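Local coordinates for PT26-6P (Thermococcus sp., PDB 2WB7), which is of unknown function but is encoded by a mobile, extrachromosomal element of euryarchaea and combines immunoglobulin-like domains with a helical domain, at residues V275-L287 against A376-Y388. Sequence-based numbering, arbitrary orientation.
Sequences VHVLNSTAMYKFL and AAEPMISVLSNTY
Val277 and Leu384 form a single parallel beta bridge in the second immunoglobulin-like domain, where the chain after strand 370-379 runs beside the turn leading into strand 281-290. Leu384 is gripped from both ends: its N donates to His276 O at 2.7 Å, and its O accepts from Leu278 N at 2.9 Å, lying almost straight beyond the carbonyl. The type II turn from Val277 to Ser280 then carries the chain away. Val383 packs beside the bridge, its CG1 touching Leu278 CD2 at 3.8 Å where the two side chains cross at about a right angle.

His276 reaches inward. Its CB rests against Ser382 O at 3.2 Å, with Val383 CG2 also close by. From there CG lies anti to the carbonyl carbon (chi1 -55°), which swings the ring over Ile381; CG and CD2 remain near Ser382 O, while CE1 and NE2 come down on the isoleucine methyl, NE2 to Ile381 CG2 being 3.8 Å. Ile381 CG2 makes an off-centre CH-pi contact with the His276 ring, 30° from the ring normal. On the ring's other nitrogen, ND1 bonds to the hydroxyl of Tyr344, which also pairs with Tyr284 OH. With the imidazole cut back to an alanine, Ile381 CG2 would probably lose its CH-pi partner, and the Tyr344 hydroxyl one of its hydrogen-bonding partners.

Beyond the bridge, two inward-facing rings of strand 281-290 meet residues 379-381 with no backbone hydrogen bonds between them. The buried side chains of Tyr284 and Phe286 also lean on strand 266-272. Ile381 sets CG1 between its backbone N and carbonyl carbon, which brings CG1 of Ile381 to 3.7 Å from Tyr284 OH. Last comes Pro379, whose CG sits at the edge of the Phe286 ring, 3.9 Å from CE2.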
ATOM      1  N   VAL A 275       0.265   3.115  20.905  1.00 31.41           N
ATOM      2  CA  VAL A 275      -0.719   2.510  21.802  1.00 31.63           C
ATOM      3  C   VAL A 275      -2.124   2.911  21.404  1.00 32.00           C
ATOM      4  O   VAL A 275      -2.401   4.095  21.193  1.00 32.07           O
ATOM      5  CB  VAL A 275      -0.543   2.994  23.226  1.00 31.25           C
ATOM      6  CG1 VAL A 275      -1.064   1.973  24.161  1.00 31.72           C
ATOM      7  CG2 VAL A 275       0.889   3.225  23.503  1.00 32.02           C
ATOM      8  N   HIS A 276      -3.016   1.924  21.321  1.00 32.28           N
ATOM      9  CA  HIS A 276      -4.398   2.145  20.893  1.00 32.19           C
ATOM     10  C   HIS A 276      -5.320   1.342  21.779  1.00 32.31           C
ATOM     11  O   HIS A 276      -5.398   0.128  21.659  1.00 32.25           O
ATOM     12  CB  HIS A 276      -4.563   1.709  19.439  1.00 31.97           C
ATOM     13  CG  HIS A 276      -3.597   2.374  18.505  1.00 32.16           C
ATOM     14  ND1 HIS A 276      -3.857   3.589  17.908  1.00 32.06           N
ATOM     15  CD2 HIS A 276      -2.363   2.006  18.082  1.00 31.49           C
ATOM     16  CE1 HIS A 276      -2.833   3.932  17.145  1.00 31.07           C
ATOM     17  NE2 HIS A 276      -1.914   2.988  17.232  1.00 30.73           N
ATOM     18  N   VAL A 277      -6.003   2.022  22.691  1.00 32.64           N
ATOM     19  CA  VAL A 277      -6.856   1.345  23.663  1.00 32.61           C
ATOM     20  C   VAL A 277      -8.216   1.996  23.652  1.00 32.72           C
ATOM     21  O   VAL A 277      -8.318   3.194  23.410  1.00 33.09           O
ATOM     22  CB  VAL A 277      -6.286   1.458  25.094  1.00 32.61           C
ATOM     23  CG1 VAL A 277      -7.031   0.526  26.019  1.00 32.22           C
ATOM     24  CG2 VAL A 277      -4.794   1.152  25.111  1.00 31.83           C
ATOM     25  N   LEU A 278      -9.261   1.219  23.921  1.00 32.82           N
ATOM     26  CA  LEU A 278     -10.611   1.782  24.016  1.00 32.96           C
ATOM     27  C   LEU A 278     -10.656   2.887  25.071  1.00 33.33           C
ATOM     28  O   LEU A 278      -9.958   2.825  26.084  1.00 33.27           O
ATOM     29  CB  LEU A 278     -11.656   0.707  24.334  1.00 32.62           C
ATOM     30  CG  LEU A 278     -12.030  -0.272  23.215  1.00 32.58           C
ATOM     31  CD1 LEU A 278     -13.084  -1.269  23.667  1.00 30.37           C
ATOM     32  CD2 LEU A 278     -12.488   0.466  21.948  1.00 32.07           C
ATOM     33  N   ASN A 279     -11.491   3.888  24.818  1.00 33.71           N
ATOM     34  CA  ASN A 279     -11.589   5.082  25.657  1.00 34.16           C
ATOM     35  C   ASN A 279     -10.327   5.893  25.771  1.00 34.20           C
ATOM     36  O   ASN A 279     -10.272   6.810  26.584  1.00 34.85           O
ATOM     37  CB  ASN A 279     -12.156   4.794  27.049  1.00 33.69           C
ATOM     38  CG  ASN A 279     -13.661   4.760  27.040  1.00 35.96           C
ATOM     39  OD1 ASN A 279     -14.309   5.360  26.166  1.00 37.22           O
ATOM     40  ND2 ASN A 279     -14.239   4.026  27.976  1.00 38.37           N
ATOM     41  N   SER A 280      -9.328   5.586  24.958  1.00 33.90           N
ATOM     42  CA  SER A 280      -8.146   6.421  24.932  1.00 33.85           C
ATOM     43  C   SER A 280      -7.965   7.141  23.581  1.00 33.59           C
ATOM     44  O   SER A 280      -8.728   6.919  22.638  1.00 33.89           O
ATOM     45  CB  SER A 280      -6.933   5.591  25.291  1.00 34.10           C
ATOM     46  OG  SER A 280      -6.123   6.312  26.201  1.00 35.25           O
ATOM     47  N   THR A 281      -6.977   8.021  23.503  1.00 33.11           N
ATOM     48  CA  THR A 281      -6.743   8.830  22.313  1.00 32.83           C
ATOM     49  C   THR A 281      -5.420   8.464  21.664  1.00 32.51           C
ATOM     50  O   THR A 281      -4.445   8.228  22.364  1.00 32.22           O
ATOM     51  CB  THR A 281      -6.652  10.324  22.669  1.00 32.81           C
ATOM     52  OG1 THR A 281      -7.916  10.785  23.155  1.00 34.17           O
ATOM     53  CG2 THR A 281      -6.265  11.141  21.451  1.00 32.73           C
ATOM     54  N   ALA A 282      -5.386   8.450  20.331  1.00 32.29           N
ATOM     55  CA  ALA A 282      -4.151   8.222  19.551  1.00 32.02           C
ATOM     56  C   ALA A 282      -3.958   9.282  18.446  1.00 31.92           C
ATOM     57  O   ALA A 282      -4.927   9.807  17.908  1.00 31.94           O
ATOM     58  CB  ALA A 282      -4.148   6.813  18.956  1.00 31.42           C
HETATM   59  N   MSE A 283      -2.710   9.607  18.123  1.00 32.12           N
HETATM   60  CA  MSE A 283      -2.397  10.559  17.048  1.00 32.26           C
HETATM   61  C   MSE A 283      -2.023   9.836  15.755  1.00 32.01           C
HETATM   62  O   MSE A 283      -1.257   8.864  15.774  1.00 32.31           O
HETATM   63  CB  MSE A 283      -1.180  11.409  17.421  1.00 32.79           C
HETATM   64  CG  MSE A 283      -1.169  12.055  18.793  1.00 32.94           C
HETATM   65 SE   MSE A 283      -2.222  13.640  18.769  0.50 32.60          SE
HETATM   66  CE  MSE A 283      -3.897  12.757  18.891  1.00 32.69           C
ATOM     67  N   TYR A 284      -2.515  10.330  14.628  1.00 31.50           N
ATOM     68  CA  TYR A 284      -2.065   9.837  13.330  1.00 31.37           C
ATOM     69  C   TYR A 284      -1.497  10.982  12.542  1.00 31.40           C
ATOM     70  O   TYR A 284      -1.901  12.118  12.720  1.00 31.40           O
ATOM     71  CB  TYR A 284      -3.213   9.219  12.528  1.00 31.35           C
ATOM     72  CG  TYR A 284      -3.759   7.926  13.104  1.00 30.63           C
ATOM     73  CD1 TYR A 284      -3.448   6.702  12.527  1.00 27.93           C
ATOM     74  CD2 TYR A 284      -4.595   7.938  14.229  1.00 29.42           C
ATOM     75  CE1 TYR A 284      -3.943   5.531  13.052  1.00 29.54           C
ATOM     76  CE2 TYR A 284      -5.099   6.764  14.767  1.00 28.85           C
ATOM     77  CZ  TYR A 284      -4.767   5.570  14.184  1.00 29.79           C
ATOM     78  OH  TYR A 284      -5.269   4.406  14.712  1.00 30.92           O
ATOM     79  N   LYS A 285      -0.572  10.667  11.652  1.00 31.70           N
ATOM     80  CA  LYS A 285       0.033  11.652  10.774  1.00 32.05           C
ATOM     81  C   LYS A 285       0.267  10.922   9.445  1.00 31.72           C
ATOM     82  O   LYS A 285       0.972   9.902   9.398  1.00 31.44           O
ATOM     83  CB  LYS A 285       1.359  12.113  11.386  1.00 32.26           C
ATOM     84  CG  LYS A 285       1.673  13.599  11.266  1.00 35.23           C
ATOM     85  CD  LYS A 285       3.040  13.918  11.915  1.00 40.10           C
ATOM     86  CE  LYS A 285       3.216  15.406  12.207  1.00 42.97           C
ATOM     87  NZ  LYS A 285       3.678  16.207  11.010  1.00 45.36           N
ATOM     88  N   PHE A 286      -0.342  11.410   8.373  1.00 31.35           N
ATOM     89  CA  PHE A 286      -0.202  10.749   7.086  1.00 31.73           C
ATOM     90  C   PHE A 286       0.606  11.572   6.093  1.00 31.81           C
ATOM     91  O   PHE A 286       0.391  12.771   5.944  1.00 31.71           O
ATOM     92  CB  PHE A 286      -1.568  10.461   6.481  1.00 32.00           C
ATOM     93  CG  PHE A 286      -2.452   9.613   7.338  1.00 32.63           C
ATOM     94  CD1 PHE A 286      -3.321  10.194   8.259  1.00 33.64           C
ATOM     95  CD2 PHE A 286      -2.453   8.232   7.196  1.00 33.67           C
ATOM     96  CE1 PHE A 286      -4.164   9.407   9.047  1.00 33.88           C
ATOM     97  CE2 PHE A 286      -3.297   7.430   7.978  1.00 34.64           C
ATOM     98  CZ  PHE A 286      -4.155   8.022   8.903  1.00 33.51           C
ATOM     99  N   LEU A 287       1.535  10.920   5.413  1.00 31.87           N
ATOM    100  CA  LEU A 287       2.293  11.555   4.357  1.00 32.19           C
ATOM    101  C   LEU A 287       1.721  11.121   3.016  1.00 32.84           C
ATOM    102  O   LEU A 287       1.532   9.923   2.775  1.00 32.91           O
ATOM    103  CB  LEU A 287       3.735  11.090   4.451  1.00 31.99           C
ATOM    104  CG  LEU A 287       4.718  11.796   3.546  1.00 31.93           C
ATOM    105  CD1 LEU A 287       4.461  13.283   3.600  1.00 33.30           C
ATOM    106  CD2 LEU A 287       6.085  11.502   4.049  1.00 32.11           C
ATOM    107  N   ALA A 376      -6.174   3.632  -1.328  1.00 30.56           N
ATOM    108  CA  ALA A 376      -6.672   3.331  -0.002  1.00 30.27           C
ATOM    109  C   ALA A 376      -5.505   2.742   0.759  1.00 29.98           C
ATOM    110  O   ALA A 376      -4.769   1.908   0.228  1.00 29.96           O
ATOM    111  CB  ALA A 376      -7.835   2.341  -0.066  1.00 30.25           C
ATOM    112  N   ALA A 377      -5.315   3.190   1.989  1.00 29.30           N
ATOM    113  CA  ALA A 377      -4.213   2.694   2.791  1.00 29.18           C
ATOM    114  C   ALA A 377      -4.715   2.587   4.203  1.00 29.17           C
ATOM    115  O   ALA A 377      -5.220   3.564   4.768  1.00 29.51           O
ATOM    116  CB  ALA A 377      -3.019   3.640   2.725  1.00 28.95           C
ATOM    117  N   GLU A 378      -4.606   1.391   4.767  1.00 28.95           N
ATOM    118  CA  GLU A 378      -5.085   1.161   6.117  1.00 29.14           C
ATOM    119  C   GLU A 378      -3.920   0.817   7.049  1.00 28.83           C
ATOM    120  O   GLU A 378      -3.272  -0.216   6.887  1.00 28.67           O
ATOM    121  CB  GLU A 378      -6.160   0.075   6.129  1.00 28.96           C
ATOM    122  CG  GLU A 378      -6.470  -0.437   7.513  1.00 30.86           C
ATOM    123  CD  GLU A 378      -7.606  -1.452   7.553  1.00 32.24           C
ATOM    124  OE1 GLU A 378      -8.188  -1.753   6.492  1.00 32.49           O
ATOM    125  OE2 GLU A 378      -7.920  -1.940   8.661  1.00 32.78           O
ATOM    126  N   PRO A 379      -3.638   1.705   8.014  1.00 28.80           N
ATOM    127  CA  PRO A 379      -2.588   1.469   8.995  1.00 29.13           C
ATOM    128  C   PRO A 379      -2.919   0.213   9.762  1.00 29.54           C
ATOM    129  O   PRO A 379      -4.043   0.071  10.242  1.00 29.82           O
ATOM    130  CB  PRO A 379      -2.694   2.679   9.923  1.00 29.04           C
ATOM    131  CG  PRO A 379      -3.345   3.732   9.106  1.00 29.28           C
ATOM    132  CD  PRO A 379      -4.295   3.007   8.204  1.00 28.65           C
HETATM  133  N   MSE A 380      -1.964  -0.704   9.856  1.00 29.88           N
HETATM  134  CA  MSE A 380      -2.228  -2.006  10.452  1.00 29.69           C
HETATM  135  C   MSE A 380      -2.229  -1.902  11.972  1.00 30.52           C
HETATM  136  O   MSE A 380      -1.403  -2.504  12.656  1.00 30.71           O
HETATM  137  CB  MSE A 380      -1.194  -3.002   9.952  1.00 29.53           C
HETATM  138  CG  MSE A 380      -1.299  -3.257   8.456  1.00 27.62           C
HETATM  139 SE   MSE A 380      -2.926  -4.198   8.077  0.50 22.93          SE
HETATM  140  CE  MSE A 380      -2.146  -5.906   8.488  1.00 24.20           C
ATOM    141  N   ILE A 381      -3.140  -1.090  12.497  1.00 31.26           N
ATOM    142  CA  ILE A 381      -3.189  -0.855  13.927  1.00 31.91           C
ATOM    143  C   ILE A 381      -4.085  -1.899  14.561  1.00 32.43           C
ATOM    144  O   ILE A 381      -4.693  -2.720  13.875  1.00 33.28           O
ATOM    145  CB  ILE A 381      -3.707   0.566  14.275  1.00 31.82           C
ATOM    146  CG1 ILE A 381      -5.078   0.838  13.642  1.00 32.90           C
ATOM    147  CG2 ILE A 381      -2.727   1.621  13.835  1.00 31.46           C
ATOM    148  CD1 ILE A 381      -6.275   0.751  14.621  1.00 32.07           C
ATOM    149  N   SER A 382      -4.149  -1.885  15.878  1.00 32.49           N
ATOM    150  CA  SER A 382      -5.142  -2.676  16.574  1.00 32.58           C
ATOM    151  C   SER A 382      -5.566  -1.902  17.812  1.00 32.19           C
ATOM    152  O   SER A 382      -4.724  -1.329  18.516  1.00 31.97           O
ATOM    153  CB  SER A 382      -4.570  -4.018  16.983  1.00 32.82           C
ATOM    154  OG  SER A 382      -5.471  -4.667  17.864  1.00 34.37           O
ATOM    155  N   VAL A 383      -6.866  -1.860  18.066  1.00 31.39           N
ATOM    156  CA  VAL A 383      -7.343  -1.187  19.255  1.00 30.81           C
ATOM    157  C   VAL A 383      -7.636  -2.219  20.318  1.00 30.78           C
ATOM    158  O   VAL A 383      -8.453  -3.096  20.112  1.00 31.10           O
ATOM    159  CB  VAL A 383      -8.569  -0.365  18.977  1.00 30.53           C
ATOM    160  CG1 VAL A 383      -9.035   0.268  20.259  1.00 29.59           C
ATOM    161  CG2 VAL A 383      -8.261   0.694  17.900  1.00 29.60           C
ATOM    162  N   LEU A 384      -6.940  -2.135  21.439  1.00 31.06           N
ATOM    163  CA  LEU A 384      -7.085  -3.122  22.513  1.00 31.50           C
ATOM    164  C   LEU A 384      -8.143  -2.697  23.521  1.00 32.46           C
ATOM    165  O   LEU A 384      -8.462  -1.507  23.644  1.00 32.59           O
ATOM    166  CB  LEU A 384      -5.757  -3.321  23.244  1.00 30.89           C
ATOM    167  CG  LEU A 384      -4.583  -3.751  22.375  1.00 29.19           C
ATOM    168  CD1 LEU A 384      -3.319  -3.571  23.126  1.00 28.31           C
ATOM    169  CD2 LEU A 384      -4.735  -5.185  21.955  1.00 28.08           C
ATOM    170  N   SER A 385      -8.680  -3.671  24.252  1.00 33.68           N
ATOM    171  CA  SER A 385      -9.600  -3.380  25.361  1.00 34.75           C
ATOM    172  C   SER A 385      -8.862  -3.554  26.688  1.00 35.33           C
ATOM    173  O   SER A 385      -7.838  -4.237  26.746  1.00 35.52           O
ATOM    174  CB  SER A 385     -10.808  -4.310  25.309  1.00 34.56           C
ATOM    175  OG  SER A 385     -10.425  -5.638  25.621  1.00 35.82           O
ATOM    176  N   ASN A 386      -9.369  -2.944  27.754  1.00 36.09           N
ATOM    177  CA  ASN A 386      -8.712  -3.078  29.047  1.00 36.79           C
ATOM    178  C   ASN A 386      -8.771  -4.507  29.584  1.00 36.95           C
ATOM    179  O   ASN A 386      -9.837  -5.017  29.881  1.00 37.25           O
ATOM    180  CB  ASN A 386      -9.285  -2.101  30.078  1.00 36.87           C
ATOM    181  CG  ASN A 386      -8.520  -2.149  31.406  1.00 37.87           C
ATOM    182  OD1 ASN A 386      -7.613  -2.974  31.583  1.00 38.31           O
ATOM    183  ND2 ASN A 386      -8.879  -1.269  32.336  1.00 37.89           N
ATOM    184  N   THR A 387      -7.621  -5.149  29.712  1.00 37.26           N
ATOM    185  CA  THR A 387      -7.580  -6.508  30.226  1.00 37.86           C
ATOM    186  C   THR A 387      -7.139  -6.615  31.699  1.00 38.21           C
ATOM    187  O   THR A 387      -7.060  -7.718  32.244  1.00 38.86           O
ATOM    188  CB  THR A 387      -6.699  -7.404  29.344  1.00 37.76           C
ATOM    189  OG1 THR A 387      -5.496  -6.700  28.997  1.00 38.38           O
ATOM    190  CG2 THR A 387      -7.434  -7.741  28.076  1.00 37.52           C
ATOM    191  N   TYR A 388      -6.880  -5.480  32.343  1.00 38.13           N
ATOM    192  CA  TYR A 388      -6.497  -5.466  33.758  1.00 38.07           C
ATOM    193  C   TYR A 388      -5.156  -6.130  33.961  1.00 38.12           C
ATOM    194  O   TYR A 388      -5.083  -7.299  34.316  1.00 38.41           O
ATOM    195  CB  TYR A 388      -7.579  -6.121  34.628  1.00 38.25           C
ATOM    196  CG  TYR A 388      -8.957  -5.643  34.232  1.00 39.55           C
ATOM    197  CD1 TYR A 388      -9.855  -6.494  33.590  1.00 40.60           C
ATOM    198  CD2 TYR A 388      -9.332  -4.322  34.427  1.00 39.60           C
ATOM    199  CE1 TYR A 388     -11.085  -6.049  33.178  1.00 41.00           C
ATOM    200  CE2 TYR A 388     -10.564  -3.868  34.014  1.00 41.64           C
ATOM    201  CZ  TYR A 388     -11.435  -4.738  33.392  1.00 42.10           C
ATOM    202  OH  TYR A 388     -12.669  -4.297  32.985  1.00 44.54           O
TER